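Local coordinates for protein CurF (PDB 2Q35) that is a crotonase-family decarboxylase domain involved in beta-branching of a growing polyketide chain, probably removing a carboxylate from the chain-bound intermediate, at residues Phe127-Phe132 / Thr157-Arg162; Arg71-Glu76 / Glu234-Ile239; Pro92-Met97 / Gln190-Ser195; Leu6-Asn11 / Ala43-Tyr48. The protein carries 1 engineered substitution. All coordinates share one frame; numbering follows the deposited sequence.

Contact 1. Residues Phe127-Phe132 / Thr157-Arg162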
loop_
_atom_site.group_PDB
_atom_site.type_symbol
_atom_site.label_atom_id
_atom_site.label_comp_id
_atom_site.label_asym_id
_atom_site.label_seq_id
_atom_site.Cartn_x
_atom_site.Cartn_y
_atom_site.Cartn_z
ATOM N N PHE A 127 9.961 -16.780 12.567
ATOM C CA PHE A 127 9.085 -17.795 13.121
ATOM C C PHE A 127 9.012 -19.044 12.245
ATOM O O PHE A 127 9.227 -20.159 12.719
ATOM C CB PHE A 127 7.693 -17.198 13.334
ATOM C CG PHE A 127 7.713 -15.824 13.952
ATOM C CD1 PHE A 127 7.893 -15.667 15.333
ATOM C CD2 PHE A 127 7.544 -14.688 13.164
ATOM C CE1 PHE A 127 7.892 -14.392 15.921
ATOM C CE2 PHE A 127 7.549 -13.422 13.741
ATOM C CZ PHE A 127 7.729 -13.281 15.135
ATOM N N MET A 128 8.737 -18.864 10.956
ATOM C CA MET A 128 8.540 -20.020 10.081
ATOM C C MET A 128 9.832 -20.775 9.760
ATOM O O MET A 128 9.788 -21.925 9.300
ATOM C CB MET A 128 7.791 -19.629 8.804
ATOM C CG MET A 128 6.310 -19.245 9.057
ATOM S SD MET A 128 5.281 -20.696 9.353
ATOM C CE MET A 128 4.953 -21.221 7.675
ATOM N N LYS A 129 10.963 -20.119 9.993
ATOM C CA LYS A 129 12.256 -20.811 9.892
ATOM C C LYS A 129 12.324 -21.931 10.919
ATOM O O LYS A 129 12.785 -23.035 10.616
ATOM C CB LYS A 129 13.415 -19.849 10.085
ATOM C CG LYS A 129 14.804 -20.541 10.068
ATOM C CD LYS A 129 15.923 -19.624 9.591
ATOM C CE LYS A 129 16.181 -19.750 8.076
ATOM N NZ LYS A 129 17.169 -18.734 7.511
ATOM N N TYR A 130 11.849 -21.653 12.132
ATOM C CA TYR A 130 11.728 -22.686 13.164
ATOM C C TYR A 130 10.577 -23.639 12.898
ATOM O O TYR A 130 10.529 -24.709 13.484
ATOM C CB TYR A 130 11.485 -22.070 14.535
ATOM C CG TYR A 130 12.548 -21.110 14.998
ATOM C CD1 TYR A 130 13.864 -21.532 15.170
ATOM C CD2 TYR A 130 12.231 -19.784 15.278
ATOM C CE1 TYR A 130 14.838 -20.658 15.609
ATOM C CE2 TYR A 130 13.202 -18.888 15.728
ATOM C CZ TYR A 130 14.504 -19.336 15.883
ATOM O OH TYR A 130 15.469 -18.448 16.333
ATOM N N GLY A 131 9.631 -23.218 12.061
ATOM C CA GLY A 131 8.574 -24.110 11.592
ATOM C C GLY A 131 7.199 -23.791 12.133
ATOM O O GLY A 131 6.271 -24.575 11.912
ATOM N N PHE A 132 7.063 -22.657 12.833
ATOM C CA PHE A 132 5.762 -22.303 13.442
ATOM C C PHE A 132 5.332 -20.898 13.031
ATOM O O PHE A 132 6.103 -20.142 12.423
ATOM C CB PHE A 132 5.771 -22.473 14.971
ATOM C CG PHE A 132 6.877 -21.734 15.665
ATOM C CD1 PHE A 132 6.822 -20.361 15.821
ATOM C CD2 PHE A 132 7.984 -22.419 16.160
ATOM C CE1 PHE A 132 7.851 -19.668 16.459
ATOM C CE2 PHE A 132 9.021 -21.724 16.798
ATOM C CZ PHE A 132 8.950 -20.368 16.948
ATOM N N THR A 157 8.794 -17.408 4.353
ATOM C CA THR A 157 10.120 -18.033 4.263
ATOM C C THR A 157 10.907 -18.049 5.583
ATOM O O THR A 157 11.764 -18.918 5.777
ATOM C CB THR A 157 11.031 -17.391 3.197
ATOM O OG1 THR A 157 11.425 -16.083 3.619
ATOM C CG2 THR A 157 10.372 -17.354 1.813
ATOM N N GLY A 158 10.671 -17.057 6.426
ATOM C CA GLY A 158 11.406 -16.878 7.679
ATOM C C GLY A 158 12.881 -16.506 7.505
ATOM O O GLY A 158 13.622 -16.490 8.487
ATOM N N GLU A 159 13.293 -16.199 6.277
ATOM C CA GLU A 159 14.704 -15.968 5.939
ATOM C C GLU A 159 15.249 -14.632 6.426
ATOM O O GLU A 159 14.487 -13.705 6.730
ATOM C CB GLU A 159 14.937 -16.043 4.406
ATOM C CG GLU A 159 15.027 -17.422 3.843
ATOM C CD GLU A 159 15.715 -17.476 2.475
ATOM O OE1 GLU A 159 15.944 -16.410 1.852
ATOM O OE2 GLU A 159 16.028 -18.597 2.032
ATOM N N ASN A 160 16.588 -14.538 6.428
ATOM C CA ASN A 160 17.290 -13.303 6.764
ATOM C C ASN A 160 17.482 -12.465 5.511
ATOM O O ASN A 160 17.977 -12.959 4.505
ATOM C CB ASN A 160 18.679 -13.615 7.360
ATOM C CG ASN A 160 18.595 -14.319 8.700
ATOM O OD1 ASN A 160 17.618 -14.175 9.427
ATOM N ND2 ASN A 160 19.618 -15.083 9.030
ATOM N N TYR A 161 17.052 -11.209 5.581
ATOM C CA TYR A 161 17.193 -10.244 4.505
ATOM C C TYR A 161 18.141 -9.127 4.930
ATOM O O TYR A 161 17.933 -8.484 5.943
ATOM C CB TYR A 161 15.840 -9.625 4.155
ATOM C CG TYR A 161 14.865 -10.608 3.562
ATOM C CD1 TYR A 161 14.601 -10.612 2.198
ATOM C CD2 TYR A 161 14.203 -11.546 4.370
ATOM C CE1 TYR A 161 13.688 -11.534 1.641
ATOM C CE2 TYR A 161 13.299 -12.459 3.831
ATOM C CZ TYR A 161 13.047 -12.443 2.469
ATOM O OH TYR A 161 12.165 -13.361 1.949
ATOM N N ARG A 162 19.195 -8.872 4.163
ATOM C CA ARG A 162 19.968 -7.657 4.459
ATOM C C ARG A 162 19.145 -6.392 4.124
ATOM O O ARG A 162 18.318 -6.399 3.214
ATOM C CB ARG A 162 21.309 -7.631 3.690
ATOM C CG ARG A 162 22.412 -8.522 4.280
ATOM C CD ARG A 162 23.752 -8.450 3.513
ATOM N NE ARG A 162 23.610 -7.693 2.273
ATOM C CZ ARG A 162 23.338 -8.223 1.083
ATOM N NH1 ARG A 162 23.193 -9.541 0.939
ATOM N NH2 ARG A 162 23.217 -7.421 0.036
HETATM O O HOH W 1 16.153 -16.599 9.577
#
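K129 lies lengthwise over the turn at G158 and E159, its chain passing alongside the G158 carbonyl oxygen. It starts there already at CB, 3.7 Å from G158 O, and with CG anti to the backbone N (chi1 177°) the aliphatic part runs on along the turn. A bend at chi3, -93°, then swings the amino group over the next residue, where NZ comes to rest 4.0 Å from E159 CA. A single water ties the ends together: it accepts from K129 NZ at 3.1 Å and donates to G158 O and to N160 OD1, each at 2.8 Å. The lysine is therefore joined to the turn by solvent, while the E159 carboxylate, though opposite in charge, stays well short of a salt bridge. Backbones are close as well: a CB on G158 would run into K129 N, and the positive phi there also suits glycine. Within the turn, T157 OG1 accepts from E159 N in a nearly straight bond (3.3 Å, 168°), an ST turn, and is also bonded to E153 O in the preceding helix turn. The contact joins the short helix 127-130 to the loop leading from helix 148-157 into strand 161-162. Beyond it, Y130 leans on helices 66-73 and 235-240, N160 packs on strand 122-124, and M128 and T157 meet the second subunit.

Contact 2. Residues Arg71-Glu76 / Glu234-Ile239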
loop_
_atom_site.group_PDB
_atom_site.type_symbol
_atom_site.label_atom_id
_atom_site.label_comp_id
_atom_site.label_asym_id
_atom_site.label_seq_id
_atom_site.Cartn_x
_atom_site.Cartn_y
_atom_site.Cartn_z
ATOM N N ARG A 71 12.731 -23.842 26.120
ATOM C CA ARG A 71 11.969 -23.861 27.380
ATOM C C ARG A 71 10.468 -23.899 27.094
ATOM O O ARG A 71 9.727 -24.658 27.712
ATOM C CB ARG A 71 12.323 -22.647 28.249
ATOM C CG ARG A 71 13.710 -22.728 28.890
ATOM C CD ARG A 71 14.226 -21.345 29.248
ATOM N NE ARG A 71 13.638 -20.838 30.486
ATOM C CZ ARG A 71 13.590 -19.548 30.822
ATOM N NH1 ARG A 71 14.076 -18.619 30.003
ATOM N NH2 ARG A 71 13.045 -19.185 31.978
ATOM N N LYS A 72 10.032 -23.101 26.122
ATOM C CA LYS A 72 8.633 -23.081 25.722
ATOM C C LYS A 72 8.115 -24.426 25.193
ATOM O O LYS A 72 6.947 -24.746 25.414
ATOM C CB LYS A 72 8.367 -21.959 24.709
ATOM C CG LYS A 72 6.899 -21.508 24.672
ATOM C CD LYS A 72 6.728 -20.123 24.048
ATOM C CE LYS A 72 6.664 -20.178 22.525
ATOM N NZ LYS A 72 5.387 -20.774 22.068
ATOM N N THR A 73 8.954 -25.211 24.499
ATOM C CA THR A 73 8.509 -26.516 23.973
ATOM C C THR A 73 8.132 -27.468 25.104
ATOM O O THR A 73 7.318 -28.381 24.922
ATOM C CB THR A 73 9.549 -27.215 23.044
ATOM O OG1 THR A 73 10.725 -27.561 23.785
ATOM C CG2 THR A 73 9.921 -26.329 21.857
ATOM N N ARG A 74 8.745 -27.243 26.267
ATOM C CA ARG A 74 8.464 -28.011 27.480
ATOM C C ARG A 74 7.311 -27.400 28.294
ATOM O O ARG A 74 6.905 -27.948 29.332
ATOM C CB ARG A 74 9.734 -28.111 28.322
ATOM C CG ARG A 74 10.922 -28.718 27.578
ATOM C CD ARG A 74 12.001 -29.197 28.539
ATOM N NE ARG A 74 12.742 -28.084 29.130
ATOM C CZ ARG A 74 13.926 -27.658 28.700
ATOM N NH1 ARG A 74 14.528 -28.257 27.674
ATOM N NH2 ARG A 74 14.516 -26.632 29.301
ATOM N N GLY A 75 6.784 -26.274 27.808
ATOM C CA GLY A 75 5.685 -25.563 28.461
ATOM C C GLY A 75 6.197 -24.798 29.661
ATOM O O GLY A 75 5.460 -24.557 30.621
ATOM N N GLU A 76 7.470 -24.410 29.592
ATOM C CA GLU A 76 8.165 -23.789 30.716
ATOM C C GLU A 76 7.827 -22.301 30.845
ATOM O O GLU A 76 7.777 -21.761 31.949
ATOM C CB GLU A 76 9.683 -24.004 30.591
ATOM C CG GLU A 76 10.096 -25.486 30.438
ATOM C CD GLU A 76 11.448 -25.842 31.070
ATOM O OE1 GLU A 76 12.367 -24.993 31.086
ATOM O OE2 GLU A 76 11.591 -26.994 31.541
ATOM N N GLU A 234 7.838 -32.119 15.659
ATOM C CA GLU A 234 9.126 -31.847 14.992
ATOM C C GLU A 234 9.746 -30.496 15.336
ATOM O O GLU A 234 10.897 -30.211 14.963
ATOM C CB GLU A 234 8.929 -31.919 13.475
ATOM C CG GLU A 234 8.123 -30.724 12.938
ATOM C CD GLU A 234 7.321 -31.025 11.690
ATOM O OE1 GLU A 234 7.923 -31.389 10.650
ATOM O OE2 GLU A 234 6.081 -30.867 11.750
ATOM N N ILE A 235 8.995 -29.647 16.026
ATOM C CA ILE A 235 9.450 -28.279 16.277
ATOM C C ILE A 235 10.689 -28.205 17.183
ATOM O O ILE A 235 11.606 -27.436 16.901
ATOM C CB ILE A 235 8.297 -27.371 16.814
ATOM C CG1 ILE A 235 7.183 -27.253 15.765
ATOM C CG2 ILE A 235 8.825 -25.984 17.244
ATOM C CD1 ILE A 235 7.644 -26.682 14.389
ATOM N N ALA A 236 10.718 -28.989 18.261
ATOM C CA ALA A 236 11.878 -28.976 19.172
ATOM C C ALA A 236 13.186 -29.245 18.425
ATOM O O ALA A 236 14.179 -28.549 18.650
ATOM C CB ALA A 236 11.705 -29.962 20.294
ATOM N N SER A 237 13.164 -30.230 17.525
ATOM C CA SER A 237 14.342 -30.571 16.720
ATOM C C SER A 237 14.734 -29.458 15.743
ATOM O O SER A 237 15.929 -29.185 15.525
ATOM C CB SER A 237 14.118 -31.897 15.971
ATOM O OG SER A 237 15.201 -32.187 15.094
ATOM N N ARG A 238 13.732 -28.810 15.152
ATOM C CA ARG A 238 13.988 -27.689 14.254
ATOM C C ARG A 238 14.675 -26.552 15.011
ATOM O O ARG A 238 15.638 -25.958 14.505
ATOM C CB ARG A 238 12.684 -27.217 13.576
ATOM C CG ARG A 238 12.150 -28.195 12.542
ATOM C CD ARG A 238 10.859 -27.694 11.950
ATOM N NE ARG A 238 10.562 -28.259 10.638
ATOM C CZ ARG A 238 10.677 -27.598 9.474
ATOM N NH1 ARG A 238 11.064 -26.328 9.444
ATOM N NH2 ARG A 238 10.357 -28.211 8.355
ATOM N N ILE A 239 14.207 -26.271 16.235
ATOM C CA ILE A 239 14.811 -25.213 17.044
ATOM C C ILE A 239 16.243 -25.619 17.394
ATOM O O ILE A 239 17.164 -24.810 17.266
ATOM C CB ILE A 239 14.005 -24.880 18.315
ATOM C CG1 ILE A 239 12.607 -24.374 17.909
ATOM C CG2 ILE A 239 14.750 -23.823 19.165
ATOM C CD1 ILE A 239 11.574 -24.423 19.027
#
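A chi1 of 65° puts T73 OG1 between the backbone N and the carbonyl carbon and leaves CG2 beside the N, anti to the carbonyl carbon; I239 places CG1 in that same position, then runs out straight at chi2, 162°. The two methyls thus approach tip to tip, T73 CG2 standing 3.8 Å from I239 CD1. The threonine methyl also looks onto the helix backbone one turn earlier, 4.2 Å from A236 CA. Its hydroxyl is spent at home, bonded to I70 O in its own helix, so what T73 offers to the other helix is apolar. This is the end of helix 66-73 set against the C-terminal helix 235-240 of the crotonase-type domain, and F230 of helix 197-230 touches both T73 and I239. Helix 66-73 closes in a Schellman motif with G75 at positive phi, where G75 N reaches K72 O at 2.8 Å. Across this turn, R74 NE bonds E76 OE2 at 2.9 Å in a salt bridge: the oxygen lies in the guanidinium plane but is met from above the carboxylate plane, 84° out of it. A second, weak bond joins R74 NH2 to E76 OE1. On the far helix, R238 NH2 reaches K194 O of the second subunit.

Contact 3. Residues Pro92-Met97 / Gln190-Ser195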
loop_
_atom_site.group_PDB
_atom_site.type_symbol
_atom_site.label_atom_id
_atom_site.label_comp_id
_atom_site.label_asym_id
_atom_site.label_seq_id
_atom_site.Cartn_x
_atom_site.Cartn_y
_atom_site.Cartn_z
ATOM N N PRO A 92 5.729 10.460 19.445
ATOM C CA PRO A 92 6.299 9.676 18.333
ATOM C C PRO A 92 7.623 8.984 18.671
ATOM O O PRO A 92 8.468 9.537 19.403
ATOM C CB PRO A 92 6.569 10.726 17.240
ATOM C CG PRO A 92 6.016 11.994 17.702
ATOM C CD PRO A 92 5.478 11.870 19.101
ATOM N N ILE A 93 7.764 7.777 18.139
ATOM C CA ILE A 93 8.965 6.966 18.312
ATOM C C ILE A 93 9.586 6.682 16.943
ATOM O O ILE A 93 8.873 6.294 16.002
ATOM C CB ILE A 93 8.635 5.617 19.011
ATOM C CG1 ILE A 93 7.991 5.831 20.375
ATOM C CG2 ILE A 93 9.900 4.704 19.153
ATOM C CD1 ILE A 93 7.430 4.492 20.939
ATOM N N ILE A 94 10.905 6.879 16.832
ATOM C CA ILE A 94 11.678 6.473 15.649
ATOM C C ILE A 94 12.576 5.295 16.036
ATOM O O ILE A 94 13.378 5.407 16.958
ATOM C CB ILE A 94 12.580 7.622 15.165
ATOM C CG1 ILE A 94 11.748 8.889 14.879
ATOM C CG2 ILE A 94 13.423 7.208 13.933
ATOM C CD1 ILE A 94 12.554 10.176 14.632
ATOM N N ALA A 95 12.437 4.162 15.347
ATOM C CA ALA A 95 13.250 2.986 15.665
ATOM C C ALA A 95 14.464 3.068 14.759
ATOM O O ALA A 95 14.335 2.878 13.550
ATOM C CB ALA A 95 12.509 1.718 15.374
ATOM N N ALA A 96 15.601 3.328 15.363
ATOM C CA ALA A 96 16.867 3.417 14.595
ATOM C C ALA A 96 17.525 2.044 14.656
ATOM O O ALA A 96 18.258 1.715 15.595
ATOM C CB ALA A 96 17.786 4.508 15.174
ATOM N N MET A 97 17.178 1.200 13.694
ATOM C CA MET A 97 17.617 -0.180 13.726
ATOM C C MET A 97 18.995 -0.238 13.036
ATOM O O MET A 97 19.105 -0.626 11.874
ATOM C CB MET A 97 16.588 -1.090 13.076
ATOM C CG MET A 97 15.220 -0.995 13.736
ATOM S SD MET A 97 14.112 -2.377 13.314
ATOM C CE MET A 97 14.257 -2.401 11.523
ATOM N N GLN A 190 14.603 15.674 15.147
ATOM C CA GLN A 190 14.670 17.119 15.373
ATOM C C GLN A 190 13.637 17.851 14.514
ATOM O O GLN A 190 13.068 18.848 14.951
ATOM C CB GLN A 190 16.105 17.641 15.100
ATOM C CG GLN A 190 17.113 17.166 16.180
ATOM C CD GLN A 190 16.854 17.717 17.593
ATOM O OE1 GLN A 190 16.217 18.751 17.767
ATOM N NE2 GLN A 190 17.370 17.030 18.594
ATOM N N LYS A 191 13.390 17.361 13.298
ATOM C CA LYS A 191 12.363 17.984 12.445
ATOM C C LYS A 191 11.004 17.830 13.084
ATOM O O LYS A 191 10.227 18.781 13.151
ATOM C CB LYS A 191 12.308 17.338 11.072
ATOM C CG LYS A 191 13.478 17.682 10.193
ATOM C CD LYS A 191 13.415 16.886 8.921
ATOM C CE LYS A 191 14.683 17.145 8.092
ATOM N NZ LYS A 191 14.507 16.579 6.727
ATOM N N ILE A 192 10.733 16.617 13.532
ATOM C CA ILE A 192 9.425 16.329 14.160
ATOM C C ILE A 192 9.233 17.199 15.406
ATOM O O ILE A 192 8.128 17.745 15.628
ATOM C CB ILE A 192 9.286 14.845 14.467
ATOM C CG1 ILE A 192 9.229 14.049 13.158
ATOM C CG2 ILE A 192 7.994 14.570 15.284
ATOM C CD1 ILE A 192 9.296 12.519 13.374
ATOM N N ALA A 193 10.293 17.329 16.207
ATOM C CA ALA A 193 10.212 18.052 17.501
ATOM C C ALA A 193 9.974 19.553 17.365
ATOM O O ALA A 193 9.797 20.226 18.383
ATOM C CB ALA A 193 11.445 17.778 18.379
ATOM N N LYS A 194 10.018 20.094 16.131
ATOM C CA LYS A 194 9.699 21.523 15.923
ATOM C C LYS A 194 8.231 21.862 16.239
ATOM O O LYS A 194 7.900 23.033 16.463
ATOM C CB LYS A 194 10.046 21.996 14.507
ATOM C CG LYS A 194 11.542 22.068 14.257
ATOM C CD LYS A 194 11.850 22.686 12.896
ATOM C CE LYS A 194 13.335 22.692 12.631
ATOM N NZ LYS A 194 13.630 23.248 11.276
ATOM N N SER A 195 7.372 20.849 16.253
ATOM C CA SER A 195 5.943 21.043 16.535
ATOM C C SER A 195 5.664 21.065 18.027
ATOM O O SER A 195 6.399 20.457 18.807
ATOM C CB SER A 195 5.151 19.897 15.926
ATOM O OG SER A 195 5.185 19.946 14.513
#
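I192 meets the strand with both of its branches. With chi1 at -67°, CG1 lies beside the backbone N and CG2 is anti to it; CG2 comes against the ring of P92, 4.0 Å from P92 CG. The other branch, CG1, continues straight at chi2, 172°, which carries I192 CD1 out toward I94, within 4.2 Å of I94 CD1. I94 answers in nearly the same conformation: its chi2 of 170° stretches CG1 and CD1 out toward the helix, so two extended isoleucine ends meet. P92 behaves differently. Its ring, with CG puckered exo, and the I192 side chain slide past one another in opposite directions, and the touch is made by CG in passing. P92 and I94 both turn toward the helix, while I93 between them points to the other side of the strand. Everything that touches here is buried and apolar. V50 and F114, from the strands on either side of 93-97, pack against both isoleucines, and Y156 of the third subunit comes onto P92 and I192. A type I turn runs from I192 to S195, with S195 N bonded to I192 O at 3.3 Å; K49 NZ is hydrogen-bonded to A193 O and S195 O. What results is helix 178-192 laid over the parallel strands 50-54, 93-97 and 114-118, with A185 and L188 continuing the cover above I94: the helix-on-sheet layering of the crotonase fold, here at a border with a neighbouring subunit.

Contact 4. Residues Leu6-Asn11 / Ala43-Tyr48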
loop_
_atom_site.group_PDB
_atom_site.type_symbol
_atom_site.label_atom_id
_atom_site.label_comp_id
_atom_site.label_asym_id
_atom_site.label_seq_id
_atom_site.Cartn_x
_atom_site.Cartn_y
_atom_site.Cartn_z
ATOM N N LEU A 6 18.509 6.037 28.983
ATOM C CA LEU A 6 17.848 7.179 28.363
ATOM C C LEU A 6 18.786 8.374 28.394
ATOM O O LEU A 6 19.355 8.707 29.456
ATOM C CB LEU A 6 16.547 7.490 29.122
ATOM C CG LEU A 6 15.804 8.773 28.783
ATOM C CD1 LEU A 6 15.150 8.659 27.465
ATOM C CD2 LEU A 6 14.738 8.999 29.840
ATOM N N THR A 7 18.996 8.982 27.224
ATOM C CA THR A 7 19.767 10.217 27.133
ATOM C C THR A 7 18.998 11.309 26.389
ATOM O O THR A 7 18.130 11.020 25.544
ATOM C CB THR A 7 21.124 9.993 26.416
ATOM O OG1 THR A 7 20.892 9.340 25.155
ATOM C CG2 THR A 7 22.069 9.147 27.306
ATOM N N GLU A 8 19.320 12.567 26.708
ATOM C CA GLU A 8 18.693 13.742 26.096
ATOM C C GLU A 8 19.519 14.252 24.938
ATOM O O GLU A 8 20.740 14.462 25.079
ATOM C CB GLU A 8 18.522 14.855 27.126
ATOM C CG GLU A 8 17.406 14.548 28.142
ATOM C CD GLU A 8 17.326 15.561 29.271
ATOM O OE1 GLU A 8 18.204 16.457 29.323
ATOM O OE2 GLU A 8 16.369 15.459 30.080
ATOM N N LEU A 9 18.847 14.476 23.813
ATOM C CA LEU A 9 19.514 14.968 22.603
ATOM C C LEU A 9 19.243 16.440 22.315
ATOM O O LEU A 9 19.883 17.013 21.395
ATOM C CB LEU A 9 19.105 14.124 21.395
ATOM C CG LEU A 9 19.363 12.626 21.534
ATOM C CD1 LEU A 9 19.004 11.931 20.245
ATOM C CD2 LEU A 9 20.786 12.339 21.989
ATOM N N GLY A 10 18.345 17.056 23.099
ATOM C CA GLY A 10 18.006 18.469 22.918
ATOM C C GLY A 10 16.671 18.674 22.211
ATOM O O GLY A 10 16.276 17.842 21.392
ATOM N N ASN A 11 16.025 19.809 22.512
ATOM C CA ASN A 11 14.764 20.208 21.877
ATOM C C ASN A 11 13.656 19.192 22.067
ATOM O O ASN A 11 12.717 19.137 21.267
ATOM C CB ASN A 11 14.997 20.461 20.392
ATOM C CG ASN A 11 16.144 21.425 20.166
ATOM O OD1 ASN A 11 16.202 22.471 20.818
ATOM N ND2 ASN A 11 17.065 21.076 19.258
ATOM N N ALA A 43 7.347 9.045 29.929
ATOM C CA ALA A 43 5.944 9.435 30.153
ATOM C C ALA A 43 5.824 10.569 31.173
ATOM O O ALA A 43 4.874 11.367 31.141
ATOM C CB ALA A 43 5.125 8.242 30.582
ATOM N N GLN A 44 6.789 10.631 32.080
ATOM C CA GLN A 44 6.762 11.587 33.179
ATOM C C GLN A 44 7.398 12.934 32.887
ATOM O O GLN A 44 7.243 13.872 33.671
ATOM C CB GLN A 44 7.451 10.969 34.384
ATOM C CG GLN A 44 6.738 9.737 34.884
ATOM C CD GLN A 44 7.522 9.010 35.948
ATOM O OE1 GLN A 44 8.750 9.162 36.068
ATOM N NE2 GLN A 44 6.819 8.208 36.734
ATOM N N ASN A 45 8.153 13.033 31.798
ATOM C CA ASN A 45 8.786 14.296 31.464
ATOM C C ASN A 45 8.041 14.953 30.313
ATOM O O ASN A 45 8.189 14.538 29.155
ATOM C CB ASN A 45 10.268 14.125 31.107
ATOM C CG ASN A 45 11.012 15.468 31.084
ATOM O OD1 ASN A 45 10.424 16.542 30.788
ATOM N ND2 ASN A 45 12.295 15.433 31.450
ATOM N N GLN A 46 7.248 15.975 30.649
ATOM C CA GLN A 46 6.406 16.708 29.707
ATOM C C GLN A 46 7.198 17.432 28.632
ATOM O O GLN A 46 6.650 17.841 27.612
ATOM C CB GLN A 46 5.566 17.737 30.466
ATOM C CG GLN A 46 4.466 17.120 31.298
ATOM C CD GLN A 46 3.298 16.660 30.443
ATOM O OE1 GLN A 46 2.620 17.476 29.804
ATOM N NE2 GLN A 46 3.058 15.357 30.422
ATOM N N GLN A 47 8.482 17.606 28.863
ATOM C CA GLN A 47 9.302 18.319 27.881
ATOM C C GLN A 47 9.713 17.423 26.710
ATOM O O GLN A 47 10.161 17.937 25.667
ATOM C CB GLN A 47 10.545 18.898 28.551
ATOM C CG GLN A 47 10.212 19.851 29.713
ATOM C CD GLN A 47 9.428 21.099 29.290
ATOM O OE1 GLN A 47 9.826 21.824 28.372
ATOM N NE2 GLN A 47 8.312 21.357 29.976
ATOM N N TYR A 48 9.592 16.103 26.879
ATOM C CA TYR A 48 9.994 15.185 25.818
ATOM C C TYR A 48 8.948 15.095 24.725
ATOM O O TYR A 48 7.729 15.010 25.015
ATOM C CB TYR A 48 10.316 13.798 26.365
ATOM C CG TYR A 48 11.450 13.748 27.353
ATOM C CD1 TYR A 48 12.367 14.803 27.472
ATOM C CD2 TYR A 48 11.659 12.607 28.125
ATOM C CE1 TYR A 48 13.454 14.723 28.382
ATOM C CE2 TYR A 48 12.731 12.510 28.998
ATOM C CZ TYR A 48 13.612 13.567 29.145
ATOM O OH TYR A 48 14.662 13.468 30.032
#
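Strand 4-10, at the margin of the main sheet and antiparallel to 13-18, meets the turn after helix 29-44 through L6, E8 and Y48. E8 does most of the work. Its chain is extended beyond CG (chi2 173°) and crosses the tyrosine at about a right angle, with the carboxylate and ring planes 82° apart. E8 OE2 lies at the ring edge, in its plane, and accepts from Y48 OH at a short 2.6 Å through its anti lone pair, the one turned away from the other oxygen. The E8 chain follows the hydroxyl closely, CG lying 3.5 Å from Y48 OH. L6 and Y48 approach from opposite directions, and L6 CD2 sits 4.1 Å from Y48 CE2. N45 CB covers one face of the ring toward its rim, 3.5 Å above the plane. The turn itself is pinned twice: Q47 N bonds N45 OD1 at 2.9 Å, an Asx turn, and Y48 N reaches N45 O at 3.1 Å in a type I turn. A phenylalanine at Y48 keeps the ring over N45 but would probably leave E8 OE2 without its donor and its carboxylate freer to swing. L6 also packs on V41 and V42 of helix 29-44 and on V14, which Y48 touches too. Further along, a classic beta bulge at L9 and G10 marks the hairpin end. Strand 13-18, helix 29-44 and strand 50-54 form a beta-alpha-beta crossover, and this contact fastens the hairpin's outer strand to the crossover's return turn, at the start of the crotonase fold.

From the N terminus, contact 4 closes first, bringing the turn after helix 29-44 back to strand 4-10 before any other loop opens. The remaining three nest: contact 2 opens at 71-76, contact 3 at 92-97 and contact 1 at 127-132, then they close in reverse order at 157-162, 190-195 and 234-239. None cross. They gather in two pairs on opposite sides of the subunit's centre. Contacts 3 and 4, centres 12 Å apart, reach the same sheet, and Q190 probably bonds N11 and G10 between them. Contacts 1 and 2, centres 16 Å apart, touch where Y130 and F132 pack on I235, joining helix 127-130 to the C-terminal helix beside the second subunit.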